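PDB 6KUN: 2-oxoglutarate-dependent dioxygenase DAO from Oryza sativa subsp. indica, which probably oxidises the plant hormone indole-3-acetic acid irreversibly to inactive 2-oxoindole-3-acetic acid, using iron(II) and 2-oxoglutarate, and so helps to maintain auxin homeostasis. Local coordinates for residues B[89-94]-B[101-106]; B[118-123]-B[181-186]; B[130-135]-B[144-149]. All coordinates share one frame; numbering follows the deposited sequence.

Interaction 1: residues B[89-94]-B[101-106]; sequences FGLCDA and DAFCAR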
ATOM      1  N   PHE B  89       1.336  20.425   3.809  1.00 20.22           N
ATOM      2  CA  PHE B  89       1.770  20.762   5.159  1.00 13.07           C
ATOM      3  C   PHE B  89       3.280  20.721   5.138  1.00 21.36           C
ATOM      4  O   PHE B  89       3.857  19.697   4.727  1.00 25.60           O
ATOM      5  CB  PHE B  89       1.270  19.746   6.210  1.00 19.91           C
ATOM      6  CG  PHE B  89      -0.211  19.737   6.419  1.00 27.29           C
ATOM      7  CD1 PHE B  89      -1.050  19.037   5.565  1.00 23.44           C
ATOM      8  CD2 PHE B  89      -0.760  20.357   7.541  1.00 27.15           C
ATOM      9  CE1 PHE B  89      -2.426  18.983   5.794  1.00 23.32           C
ATOM     10  CE2 PHE B  89      -2.127  20.318   7.783  1.00 20.87           C
ATOM     11  CZ  PHE B  89      -2.962  19.634   6.923  1.00 20.59           C
ATOM     12  N   GLY B  90       3.919  21.806   5.547  1.00 21.23           N
ATOM     13  CA  GLY B  90       5.364  21.888   5.590  1.00 18.94           C
ATOM     14  C   GLY B  90       5.875  22.228   6.972  1.00 19.70           C
ATOM     15  O   GLY B  90       5.232  22.980   7.722  1.00 20.97           O
ATOM     16  N   LEU B  91       7.054  21.711   7.279  1.00 16.45           N
ATOM     17  CA  LEU B  91       7.698  21.842   8.578  1.00 18.67           C
ATOM     18  C   LEU B  91       9.163  22.165   8.358  1.00 23.14           C
ATOM     19  O   LEU B  91       9.909  21.348   7.828  1.00 23.97           O
ATOM     20  CB  LEU B  91       7.553  20.568   9.386  1.00 19.29           C
ATOM     21  CG  LEU B  91       8.035  20.555  10.835  1.00 29.28           C
ATOM     22  CD1 LEU B  91       7.990  19.068  11.287  1.00 29.09           C
ATOM     23  CD2 LEU B  91       9.367  21.129  11.123  1.00 35.92           C
ATOM     24  N   CYS B  92       9.551  23.350   8.770  1.00 18.83           N
ATOM     25  CA  CYS B  92      10.934  23.835   8.878  1.00 24.83           C
ATOM     26  C   CYS B  92      11.104  24.392  10.292  1.00 20.08           C
ATOM     27  O   CYS B  92      10.250  25.171  10.738  1.00 25.65           O
ATOM     28  CB  CYS B  92      11.184  24.936   7.845  1.00 37.31           C
ATOM     29  SG  CYS B  92      12.909  25.246   7.525  1.00 50.64           S
ATOM     30  N   ASP B  93      12.154  23.990  11.025  1.00 23.92           N
ATOM     31  CA  ASP B  93      13.300  23.163  10.613  1.00 31.55           C
ATOM     32  C   ASP B  93      13.134  21.723  11.111  1.00 22.36           C
ATOM     33  O   ASP B  93      13.153  21.466  12.290  1.00 18.36           O
ATOM     34  CB  ASP B  93      14.607  23.805  11.182  1.00 36.46           C
ATOM     35  CG  ASP B  93      15.864  23.012  10.861  1.00 27.52           C
ATOM     36  OD1 ASP B  93      15.794  21.949  10.211  1.00 20.49           O
ATOM     37  OD2 ASP B  93      16.965  23.460  11.250  1.00 32.34           O
ATOM     38  N   ALA B  94      12.955  20.775  10.176  1.00 19.09           N
ATOM     39  CA  ALA B  94      12.641  19.410  10.549  1.00 18.02           C
ATOM     40  C   ALA B  94      13.827  18.656  11.121  1.00 17.83           C
ATOM     41  O   ALA B  94      13.653  17.523  11.559  1.00 22.02           O
ATOM     42  CB  ALA B  94      12.075  18.652   9.352  1.00 23.40           C
ATOM     43  N   ASP B 101       8.807  19.125  17.637  1.00 19.10           N
ATOM     44  CA  ASP B 101       7.932  18.976  18.796  1.00 19.34           C
ATOM     45  C   ASP B 101       6.769  19.973  18.745  1.00 19.55           C
ATOM     46  O   ASP B 101       5.597  19.595  18.900  1.00 22.51           O
ATOM     47  CB  ASP B 101       8.763  19.147  20.063  1.00 26.20           C
ATOM     48  CG  ASP B 101       9.834  18.083  20.219  1.00 43.73           C
ATOM     49  OD1 ASP B 101       9.866  17.111  19.433  1.00 51.58           O
ATOM     50  OD2 ASP B 101      10.667  18.227  21.141  1.00 61.97           O
ATOM     51  N   ALA B 102       7.068  21.253  18.503  1.00 20.17           N
ATOM     52  CA  ALA B 102       6.034  22.290  18.568  1.00 16.60           C
ATOM     53  C   ALA B 102       5.067  22.188  17.407  1.00 20.12           C
ATOM     54  O   ALA B 102       3.862  22.432  17.565  1.00 22.37           O
ATOM     55  CB  ALA B 102       6.690  23.672  18.603  1.00 23.56           C
ATOM     56  N   PHE B 103       5.565  21.857  16.230  1.00 18.53           N
ATOM     57  CA  PHE B 103       4.694  21.623  15.079  1.00 12.96           C
ATOM     58  C   PHE B 103       3.661  20.542  15.395  1.00 13.14           C
ATOM     59  O   PHE B 103       2.454  20.760  15.234  1.00 16.80           O
ATOM     60  CB  PHE B 103       5.546  21.244  13.855  1.00 16.63           C
ATOM     61  CG  PHE B 103       4.765  21.040  12.574  1.00 15.67           C
ATOM     62  CD1 PHE B 103       4.301  19.786  12.221  1.00 17.10           C
ATOM     63  CD2 PHE B 103       4.562  22.073  11.706  1.00 16.76           C
ATOM     64  CE1 PHE B 103       3.609  19.613  11.043  1.00 22.15           C
ATOM     65  CE2 PHE B 103       3.852  21.899  10.534  1.00 23.93           C
ATOM     66  CZ  PHE B 103       3.387  20.649  10.201  1.00 18.79           C
ATOM     67  N   CYS B 104       4.125  19.376  15.856  1.00 18.32           N
ATOM     68  CA  CYS B 104       3.193  18.264  16.094  1.00 19.90           C
ATOM     69  C   CYS B 104       2.301  18.539  17.296  1.00 18.76           C
ATOM     70  O   CYS B 104       1.165  18.081  17.328  1.00 23.24           O
ATOM     71  CB  CYS B 104       3.971  16.966  16.265  1.00 24.54           C
ATOM     72  SG  CYS B 104       4.907  16.542  14.688  1.00 22.02           S
ATOM     73  N   ALA B 105       2.794  19.287  18.277  1.00 20.27           N
ATOM     74  CA  ALA B 105       1.970  19.617  19.436  1.00 26.87           C
ATOM     75  C   ALA B 105       0.849  20.577  19.046  1.00 28.86           C
ATOM     76  O   ALA B 105      -0.232  20.537  19.643  1.00 28.57           O
ATOM     77  CB  ALA B 105       2.834  20.205  20.546  1.00 21.10           C
ATOM     78  N   ARG B 106       1.080  21.388  18.000  1.00 25.88           N
ATOM     79  CA  ARG B 106       0.166  22.437  17.602  1.00 17.93           C
ATOM     80  C   ARG B 106      -0.737  22.082  16.448  1.00 23.57           C
ATOM     81  O   ARG B 106      -1.667  22.837  16.152  1.00 19.98           O
ATOM     82  CB  ARG B 106       0.938  23.704  17.265  1.00 20.37           C
ATOM     83  CG  ARG B 106       1.643  24.261  18.467  1.00 25.04           C
ATOM     84  CD  ARG B 106       2.323  25.580  18.133  1.00 31.71           C
ATOM     85  NE  ARG B 106       3.383  25.858  19.101  1.00 22.52           N
ATOM     86  CZ  ARG B 106       4.261  26.856  19.011  1.00 26.24           C
ATOM     87  NH1 ARG B 106       4.225  27.699  17.997  1.00 30.85           N
ATOM     88  NH2 ARG B 106       5.179  26.977  19.933  1.00 22.88           N
TER

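Interaction 2: residues B[118-123]-B[181-186]; sequences KAYAER and VLQEDE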
ATOM      1  N   LYS B 118       4.933  12.927  13.984  1.00 17.54           N
ATOM      2  CA  LYS B 118       6.169  13.198  14.700  1.00 17.96           C
ATOM      3  C   LYS B 118       7.164  12.075  14.485  1.00 17.22           C
ATOM      4  O   LYS B 118       8.342  12.331  14.180  1.00 19.51           O
ATOM      5  CB  LYS B 118       5.869  13.385  16.183  1.00 21.95           C
ATOM      6  CG  LYS B 118       7.060  13.753  17.034  1.00 27.52           C
ATOM      7  CD  LYS B 118       6.617  14.096  18.473  1.00 35.64           C
ATOM      8  CE  LYS B 118       7.820  14.509  19.309  1.00 40.74           C
ATOM      9  NZ  LYS B 118       7.470  15.526  20.325  1.00 49.99           N
ATOM     10  N   ALA B 119       6.721  10.823  14.651  1.00 19.80           N
ATOM     11  CA  ALA B 119       7.633   9.694  14.522  1.00 15.87           C
ATOM     12  C   ALA B 119       8.182   9.601  13.107  1.00 24.42           C
ATOM     13  O   ALA B 119       9.389   9.384  12.914  1.00 17.97           O
ATOM     14  CB  ALA B 119       6.920   8.390  14.926  1.00 24.33           C
ATOM     15  N   TYR B 120       7.314   9.773  12.122  1.00 18.42           N
ATOM     16  CA  TYR B 120       7.701   9.770  10.761  1.00 20.97           C
ATOM     17  C   TYR B 120       8.726  10.864  10.441  1.00 23.61           C
ATOM     18  O   TYR B 120       9.704  10.583   9.868  1.00 23.14           O
ATOM     19  CB  TYR B 120       6.510   9.807   9.814  1.00 22.04           C
ATOM     20  CG  TYR B 120       6.716   9.037   8.584  1.00 16.89           C
ATOM     21  CD1 TYR B 120       6.536   7.706   8.597  1.00 24.04           C
ATOM     22  CD2 TYR B 120       7.110   9.622   7.411  1.00 19.89           C
ATOM     23  CE1 TYR B 120       6.705   6.967   7.500  1.00 30.51           C
ATOM     24  CE2 TYR B 120       7.287   8.869   6.282  1.00 25.35           C
ATOM     25  CZ  TYR B 120       7.064   7.536   6.354  1.00 35.06           C
ATOM     26  OH  TYR B 120       7.209   6.660   5.352  1.00 46.55           O
ATOM     27  N   ALA B 121       8.463  12.085  10.826  1.00 16.81           N
ATOM     28  CA  ALA B 121       9.393  13.185  10.534  1.00 15.45           C
ATOM     29  C   ALA B 121      10.765  12.865  11.110  1.00 18.58           C
ATOM     30  O   ALA B 121      11.802  12.974  10.421  1.00 21.33           O
ATOM     31  CB  ALA B 121       8.871  14.514  11.095  1.00 24.24           C
ATOM     32  N   GLU B 122      10.781  12.413  12.357  1.00 21.01           N
ATOM     33  CA  GLU B 122      12.025  12.041  13.009  1.00 17.74           C
ATOM     34  C   GLU B 122      12.735  10.913  12.259  1.00 21.46           C
ATOM     35  O   GLU B 122      13.953  10.986  12.030  1.00 22.94           O
ATOM     36  CB  GLU B 122      11.718  11.623  14.448  1.00 22.38           C
ATOM     37  CG  GLU B 122      11.391  12.784  15.352  1.00 25.68           C
ATOM     38  CD  GLU B 122      10.796  12.327  16.683  1.00 42.07           C
ATOM     39  OE1 GLU B 122      10.497  11.117  16.839  1.00 44.94           O
ATOM     40  OE2 GLU B 122      10.610  13.190  17.567  1.00 48.96           O
ATOM     41  N   ARG B 123      11.980   9.862  11.857  1.00 20.93           N
ATOM     42  CA  ARG B 123      12.590   8.735  11.173  1.00 20.07           C
ATOM     43  C   ARG B 123      13.111   9.138   9.796  1.00 21.09           C
ATOM     44  O   ARG B 123      14.202   8.705   9.367  1.00 22.50           O
ATOM     45  CB  ARG B 123      11.607   7.571  11.051  1.00 28.51           C
ATOM     46  CG  ARG B 123      11.128   7.034  12.377  1.00 51.30           C
ATOM     47  CD  ARG B 123      12.277   6.543  13.190  1.00 60.50           C
ATOM     48  NE  ARG B 123      13.005   5.519  12.458  1.00 58.47           N
ATOM     49  CZ  ARG B 123      12.687   4.234  12.483  1.00 53.62           C
ATOM     50  NH1 ARG B 123      11.658   3.818  13.218  1.00 27.73           N
ATOM     51  NH2 ARG B 123      13.405   3.370  11.777  1.00 53.29           N
ATOM     52  N   VAL B 181      14.583  13.017   0.066  1.00 11.17           N
ATOM     53  CA  VAL B 181      14.052  11.668   0.161  1.00 13.29           C
ATOM     54  C   VAL B 181      12.541  11.764   0.026  1.00 19.33           C
ATOM     55  O   VAL B 181      11.900  12.475   0.799  1.00 17.18           O
ATOM     56  CB  VAL B 181      14.436  10.950   1.465  1.00 23.66           C
ATOM     57  CG1 VAL B 181      13.919   9.508   1.427  1.00 26.35           C
ATOM     58  CG2 VAL B 181      15.910  10.951   1.651  1.00 29.15           C
ATOM     59  N   LEU B 182      11.979  11.017  -0.923  1.00 17.40           N
ATOM     60  CA  LEU B 182      10.561  11.084  -1.259  1.00 17.53           C
ATOM     61  C   LEU B 182       9.909   9.727  -1.000  1.00 17.35           C
ATOM     62  O   LEU B 182      10.489   8.680  -1.307  1.00 15.28           O
ATOM     63  CB  LEU B 182      10.369  11.454  -2.752  1.00 24.42           C
ATOM     64  CG  LEU B 182      11.019  12.700  -3.341  1.00 70.45           C
ATOM     65  CD1 LEU B 182      10.848  12.680  -4.861  1.00 90.11           C
ATOM     66  CD2 LEU B 182      10.427  13.959  -2.760  1.00 91.12           C
ATOM     67  N   GLN B 183       8.675   9.768  -0.503  1.00 16.65           N
ATOM     68  CA  GLN B 183       7.806   8.601  -0.428  1.00 18.41           C
ATOM     69  C   GLN B 183       6.564   8.873  -1.280  1.00 21.12           C
ATOM     70  O   GLN B 183       5.692   9.647  -0.886  1.00 20.25           O
ATOM     71  CB  GLN B 183       7.405   8.316   1.019  1.00 25.31           C
ATOM     72  CG  GLN B 183       6.370   7.214   1.171  1.00 46.37           C
ATOM     73  CD  GLN B 183       6.889   6.033   1.968  1.00 53.43           C
ATOM     74  OE1 GLN B 183       6.605   5.899   3.158  1.00 30.69           O
ATOM     75  NE2 GLN B 183       7.654   5.168   1.312  1.00 59.44           N
ATOM     76  N   GLU B 184       6.498   8.246  -2.451  1.00 31.71           N
ATOM     77  CA  GLU B 184       5.461   8.541  -3.434  1.00 39.46           C
ATOM     78  C   GLU B 184       4.229   7.691  -3.150  1.00 33.46           C
ATOM     79  O   GLU B 184       4.286   6.674  -2.465  1.00 24.06           O
ATOM     80  CB  GLU B 184       5.984   8.279  -4.859  1.00 64.49           C
ATOM     81  CG  GLU B 184       5.047   8.704  -6.000  1.00 81.74           C
ATOM     82  CD  GLU B 184       5.698   8.544  -7.370  1.00 88.41           C
ATOM     83  OE1 GLU B 184       6.853   8.069  -7.424  1.00 81.98           O
ATOM     84  OE2 GLU B 184       5.065   8.893  -8.387  1.00 93.82           O
ATOM     85  N   ASP B 185       3.100   8.144  -3.664  1.00 51.33           N
ATOM     86  CA  ASP B 185       1.862   7.389  -3.542  1.00 47.21           C
ATOM     87  C   ASP B 185       2.004   6.068  -4.271  1.00 39.52           C
ATOM     88  O   ASP B 185       2.326   6.063  -5.455  1.00 35.64           O
ATOM     89  CB  ASP B 185       0.717   8.196  -4.139  1.00 55.71           C
ATOM     90  CG  ASP B 185      -0.605   7.806  -3.568  1.00 55.74           C
ATOM     91  OD1 ASP B 185      -0.785   6.604  -3.264  1.00 52.67           O
ATOM     92  OD2 ASP B 185      -1.449   8.720  -3.410  1.00 48.58           O
ATOM     93  N   GLU B 186       1.771   4.950  -3.566  1.00 35.39           N
ATOM     94  CA  GLU B 186       1.878   3.642  -4.200  1.00 43.49           C
ATOM     95  C   GLU B 186       0.941   3.510  -5.395  1.00 37.75           C
ATOM     96  O   GLU B 186       1.281   2.854  -6.380  1.00 48.42           O
ATOM     97  CB  GLU B 186       1.548   2.534  -3.192  1.00 59.68           C
ATOM     98  CG  GLU B 186       2.308   2.602  -1.885  1.00 80.05           C
ATOM     99  CD  GLU B 186       1.871   1.513  -0.916  1.00 86.18           C
ATOM    100  OE1 GLU B 186       1.908   1.767   0.306  1.00 86.34           O
ATOM    101  OE2 GLU B 186       1.486   0.411  -1.383  1.00 73.75           O
TER

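Interaction 3: residues B[130-135]-B[144-149]; sequences DVAGKV and ASFQDW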
ATOM      1  N   ASP B 130      21.565   9.502   7.161  1.00 23.75           N
ATOM      2  CA  ASP B 130      22.257   8.263   6.822  1.00 18.72           C
ATOM      3  C   ASP B 130      22.576   8.200   5.328  1.00 21.59           C
ATOM      4  O   ASP B 130      23.716   7.906   4.935  1.00 25.70           O
ATOM      5  CB  ASP B 130      21.421   7.050   7.254  1.00 20.96           C
ATOM      6  CG  ASP B 130      22.140   5.716   7.026  1.00 34.48           C
ATOM      7  OD1 ASP B 130      23.325   5.595   7.385  1.00 45.20           O
ATOM      8  OD2 ASP B 130      21.516   4.784   6.494  1.00 47.62           O
ATOM      9  N   VAL B 131      21.596   8.525   4.490  1.00 18.38           N
ATOM     10  CA  VAL B 131      21.849   8.593   3.062  1.00 23.16           C
ATOM     11  C   VAL B 131      22.948   9.615   2.742  1.00 24.64           C
ATOM     12  O   VAL B 131      23.903   9.319   2.008  1.00 19.40           O
ATOM     13  CB  VAL B 131      20.547   8.905   2.317  1.00 15.02           C
ATOM     14  CG1 VAL B 131      20.866   9.141   0.837  1.00 24.36           C
ATOM     15  CG2 VAL B 131      19.548   7.767   2.481  1.00 21.01           C
ATOM     16  N   ALA B 132      22.835  10.834   3.280  1.00 21.87           N
ATOM     17  CA  ALA B 132      23.886  11.827   3.013  1.00 21.72           C
ATOM     18  C   ALA B 132      25.270  11.301   3.383  1.00 29.25           C
ATOM     19  O   ALA B 132      26.226  11.452   2.619  1.00 22.41           O
ATOM     20  CB  ALA B 132      23.599  13.131   3.750  1.00 13.70           C
ATOM     21  N   GLY B 133      25.392  10.678   4.564  1.00 27.10           N
ATOM     22  CA  GLY B 133      26.680  10.140   4.989  1.00 23.88           C
ATOM     23  C   GLY B 133      27.246   9.117   4.027  1.00 27.83           C
ATOM     24  O   GLY B 133      28.453   9.097   3.755  1.00 28.17           O
ATOM     25  N   LYS B 134      26.384   8.235   3.510  1.00 22.36           N
ATOM     26  CA  LYS B 134      26.829   7.218   2.568  1.00 27.72           C
ATOM     27  C   LYS B 134      27.229   7.835   1.238  1.00 27.66           C
ATOM     28  O   LYS B 134      28.230   7.421   0.645  1.00 24.28           O
ATOM     29  CB  LYS B 134      25.739   6.150   2.383  1.00 25.70           C
ATOM     30  CG  LYS B 134      25.584   5.301   3.645  1.00 30.69           C
ATOM     31  CD  LYS B 134      24.433   4.326   3.530  1.00 49.23           C
ATOM     32  CE  LYS B 134      24.574   3.165   4.528  1.00 47.00           C
ATOM     33  NZ  LYS B 134      24.944   3.594   5.904  1.00 45.03           N
ATOM     34  N   VAL B 135      26.499   8.845   0.771  1.00 23.64           N
ATOM     35  CA  VAL B 135      26.906   9.563  -0.439  1.00 22.40           C
ATOM     36  C   VAL B 135      28.281  10.194  -0.244  1.00 25.51           C
ATOM     37  O   VAL B 135      29.186  10.020  -1.072  1.00 27.03           O
ATOM     38  CB  VAL B 135      25.846  10.612  -0.832  1.00 23.60           C
ATOM     39  CG1 VAL B 135      26.383  11.553  -1.908  1.00 28.43           C
ATOM     40  CG2 VAL B 135      24.631   9.909  -1.355  1.00 20.47           C
ATOM     41  N   ALA B 144      32.354  13.841   7.843  1.00 48.16           N
ATOM     42  CA  ALA B 144      31.237  14.736   7.590  1.00 56.14           C
ATOM     43  C   ALA B 144      30.056  14.379   8.485  1.00 38.61           C
ATOM     44  O   ALA B 144      29.678  13.218   8.585  1.00 39.96           O
ATOM     45  CB  ALA B 144      30.824  14.662   6.117  1.00 53.91           C
ATOM     46  N   SER B 145      29.494  15.389   9.145  1.00 45.97           N
ATOM     47  CA  SER B 145      28.263  15.243   9.906  1.00 49.08           C
ATOM     48  C   SER B 145      27.185  16.107   9.267  1.00 47.34           C
ATOM     49  O   SER B 145      27.358  17.322   9.120  1.00 44.25           O
ATOM     50  CB  SER B 145      28.445  15.641  11.369  1.00 60.57           C
ATOM     51  OG  SER B 145      27.198  15.567  12.050  1.00 69.35           O
ATOM     52  N   PHE B 146      26.083  15.476   8.888  1.00 34.86           N
ATOM     53  CA  PHE B 146      24.911  16.139   8.336  1.00 25.99           C
ATOM     54  C   PHE B 146      23.785  16.269   9.362  1.00 26.97           C
ATOM     55  O   PHE B 146      22.739  16.884   9.076  1.00 27.11           O
ATOM     56  CB  PHE B 146      24.415  15.342   7.128  1.00 21.42           C
ATOM     57  CG  PHE B 146      25.355  15.334   5.961  1.00 17.69           C
ATOM     58  CD1 PHE B 146      25.368  16.368   5.060  1.00 21.18           C
ATOM     59  CD2 PHE B 146      26.206  14.247   5.745  1.00 19.43           C
ATOM     60  CE1 PHE B 146      26.220  16.328   3.928  1.00 24.48           C
ATOM     61  CE2 PHE B 146      27.071  14.223   4.628  1.00 26.72           C
ATOM     62  CZ  PHE B 146      27.060  15.271   3.734  1.00 23.48           C
ATOM     63  N   GLN B 147      23.994  15.743  10.567  1.00 25.99           N
ATOM     64  CA  GLN B 147      22.934  15.681  11.571  1.00 31.50           C
ATOM     65  C   GLN B 147      22.252  17.032  11.811  1.00 24.17           C
ATOM     66  O   GLN B 147      21.052  17.069  12.112  1.00 28.08           O
ATOM     67  CB  GLN B 147      23.522  15.136  12.878  1.00 36.98           C
ATOM     68  CG  GLN B 147      22.524  14.980  13.996  1.00 62.66           C
ATOM     69  CD  GLN B 147      21.411  14.007  13.656  1.00 71.33           C
ATOM     70  OE1 GLN B 147      21.576  13.107  12.837  1.00 68.64           O
ATOM     71  NE2 GLN B 147      20.257  14.193  14.291  1.00 68.04           N
ATOM     72  N   ASP B 148      22.965  18.151  11.679  1.00 22.69           N
ATOM     73  CA  ASP B 148      22.366  19.418  12.087  1.00 26.11           C
ATOM     74  C   ASP B 148      22.077  20.346  10.912  1.00 22.24           C
ATOM     75  O   ASP B 148      21.702  21.512  11.105  1.00 28.60           O
ATOM     76  CB  ASP B 148      23.260  20.118  13.111  1.00 40.72           C
ATOM     77  CG  ASP B 148      24.421  20.831  12.473  1.00 59.90           C
ATOM     78  OD1 ASP B 148      25.037  20.284  11.543  1.00 63.47           O
ATOM     79  OD2 ASP B 148      24.714  21.962  12.917  1.00 87.81           O
ATOM     80  N   TRP B 149      22.257  19.865   9.685  1.00 19.57           N
ATOM     81  CA  TRP B 149      21.862  20.647   8.531  1.00 19.36           C
ATOM     82  C   TRP B 149      20.349  20.900   8.586  1.00 16.81           C
ATOM     83  O   TRP B 149      19.575  19.948   8.748  1.00 23.83           O
ATOM     84  CB  TRP B 149      22.216  19.910   7.241  1.00 26.59           C
ATOM     85  CG  TRP B 149      23.667  19.883   6.863  1.00 20.21           C
ATOM     86  CD1 TRP B 149      24.751  19.853   7.692  1.00 22.39           C
ATOM     87  CD2 TRP B 149      24.176  19.830   5.517  1.00 14.91           C
ATOM     88  NE1 TRP B 149      25.916  19.813   6.938  1.00 21.63           N
ATOM     89  CE2 TRP B 149      25.584  19.829   5.603  1.00 21.11           C
ATOM     90  CE3 TRP B 149      23.577  19.864   4.252  1.00 16.84           C
ATOM     91  CZ2 TRP B 149      26.391  19.793   4.481  1.00 25.50           C
ATOM     92  CZ3 TRP B 149      24.398  19.848   3.137  1.00 16.11           C
ATOM     93  CH2 TRP B 149      25.773  19.801   3.260  1.00 27.53           C
TER

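Interaction 1: residues B[89-94]-B[101-106]
F103 and L91 meet because each places its CG anti to its own backbone N (chi1 -177° and -174°), which extends the ring from helix 97-106 and the isobutyl group from strand 86-92 toward one another. The strand belongs to the large mixed sheet of the jelly-roll fold, and the contact illustrates how a helix that follows a strand closely in the chain can be packed back against it. The chain between them includes a cis peptide bond before D93.

L91 lies over one face of the F103 ring in a CH-pi contact, its CG 4.0 Å from the ring centroid and 22° off the normal. It is displaced toward the rim near the root of the ring, where L91 CG comes within 3.7 Å of F103 CG. From there L91 CD1 reaches over F103 CD1, while L91 CB lies nearer F103 CD2 and CE2. Backbone bonds of L91 to F153 and of G90 to G75 tie the strand to both neighbours, and I70 adds a further contact to F103. The far part of the phenyl group meets main chain instead: G90 O approaches F103 CE2 obliquely at 3.3 Å, with F103 CZ next at 3.9 Å.

Interaction 2: residues B[118-123]-B[181-186]
Y120 and Q183 make this contact between them, through the ends of two long side chains. Q183 OE1 is modelled only 2.4 Å from Y120 OH, too short to be taken at face value, so the exact placing of the two oxygens is doubtful. The general approach is plainer: the amide oxygen comes in at the hydroxyl-bearing edge of the ring, close to its plane, with Q183 OE1 3.6 Å from Y120 CZ. The ring and amide planes are 40° apart, and the side chains run at about a right angle to each other.

Reach is what makes the meeting possible, since Y120 CA and Q183 CA are 11.3 Å apart. Q183 sets off with CG anti to the backbone N and then bends at chi2 (118°), which turns the amide toward the helix. Y120 is carried on a regular helical turn, where E122 N bonds K118 O at 3.0 Å and R123 N bonds A119 O at 2.8 Å.

Long helix 111-138 here lies against the main sheet of the jelly roll, and the alternation of strand 179-183 divides its side chains: Q183 turns toward the helix, whereas neighbouring L182 touches the bound 2-oxoglutarate. Q46 of helix 43-57 and F211 of strand 211-215 each touch both Y120 and Q183, and M49 adds to the packing on Y120. Backbone bonds from Q183 to I245 and from L182 to V212 fix the strand between its neighbours. Beyond the strand, D185 OD2 accepts a hydrogen bond from V243 N, next to R242, the predicted 2-oxoglutarate-binding arginine, and poorly ordered E186 packs on E186 of the second subunit.

Interaction 3: residues B[130-135]-B[144-149]
F146 packs against A132 where the loop after helix 111-138 folds back along that helix before entering strand 151-158 of the jelly roll. The loop makes a type I beta turn from F146 to W149, and the phenylalanine at its first position shows how a turn can be fastened to the helix it follows.

With CG anti to the carbonyl carbon (chi1 -66°), the side chain leads from the loop toward the helix. Its CB stands 4.1 Å from A132 CB. One bond further F146 CG is 3.6 Å, and then F146 CD2 3.5 Å, from A132 CB. The methyl therefore sits over one face of the ring in a CH-pi contact, 16° off the normal and shifted toward the rim. F146 CD2 also passes obliquely near G133 N at 3.8 Å; farther out F146 CE2 comes to 3.5 Å and the tip, F146 CZ, to 4.1 Å from A132 O. Along the other branch, F146 CD1 lies 3.5 Å above the plane of the W149 indole, over its centre. F178 meets both aromatic rings, and L249 of strand 242-249 touches both A132 and W149. An alanine in place of F146 would remove the ring and is likely to leave a gap between the A132 methyl and the indole of W149, weakening the hold of the turn on the helix.

The same helical turn carries a salt bridge between residues whose CB atoms point away from the loop: K134 NZ meets D130 OD1 at 3.0 Å, on the syn side of the carboxylate and 24° out of its plane.

How the interactions relate
Interactions 1 and 3 are buried and apolar, each setting an aliphatic group over a phenyl face, whereas interaction 2 is partly buried and brings two polar ends together. The first and third join elements close in sequence; interaction 2 spans 57 intervening residues and encloses interaction 3 in the loop it closes. Helix 111-138 supplies one side of both interaction 2 (118-123) and interaction 3 (130-135), while interactions 1 and 2 reach different strands of one sheet. Those two also touch directly, through a salt bridge between D101 OD1 and K118 NZ (3.0 Å) and packing of C104 on K118. Of the three, interaction 2 alone includes a residue of the 2-oxoglutarate pocket, L182.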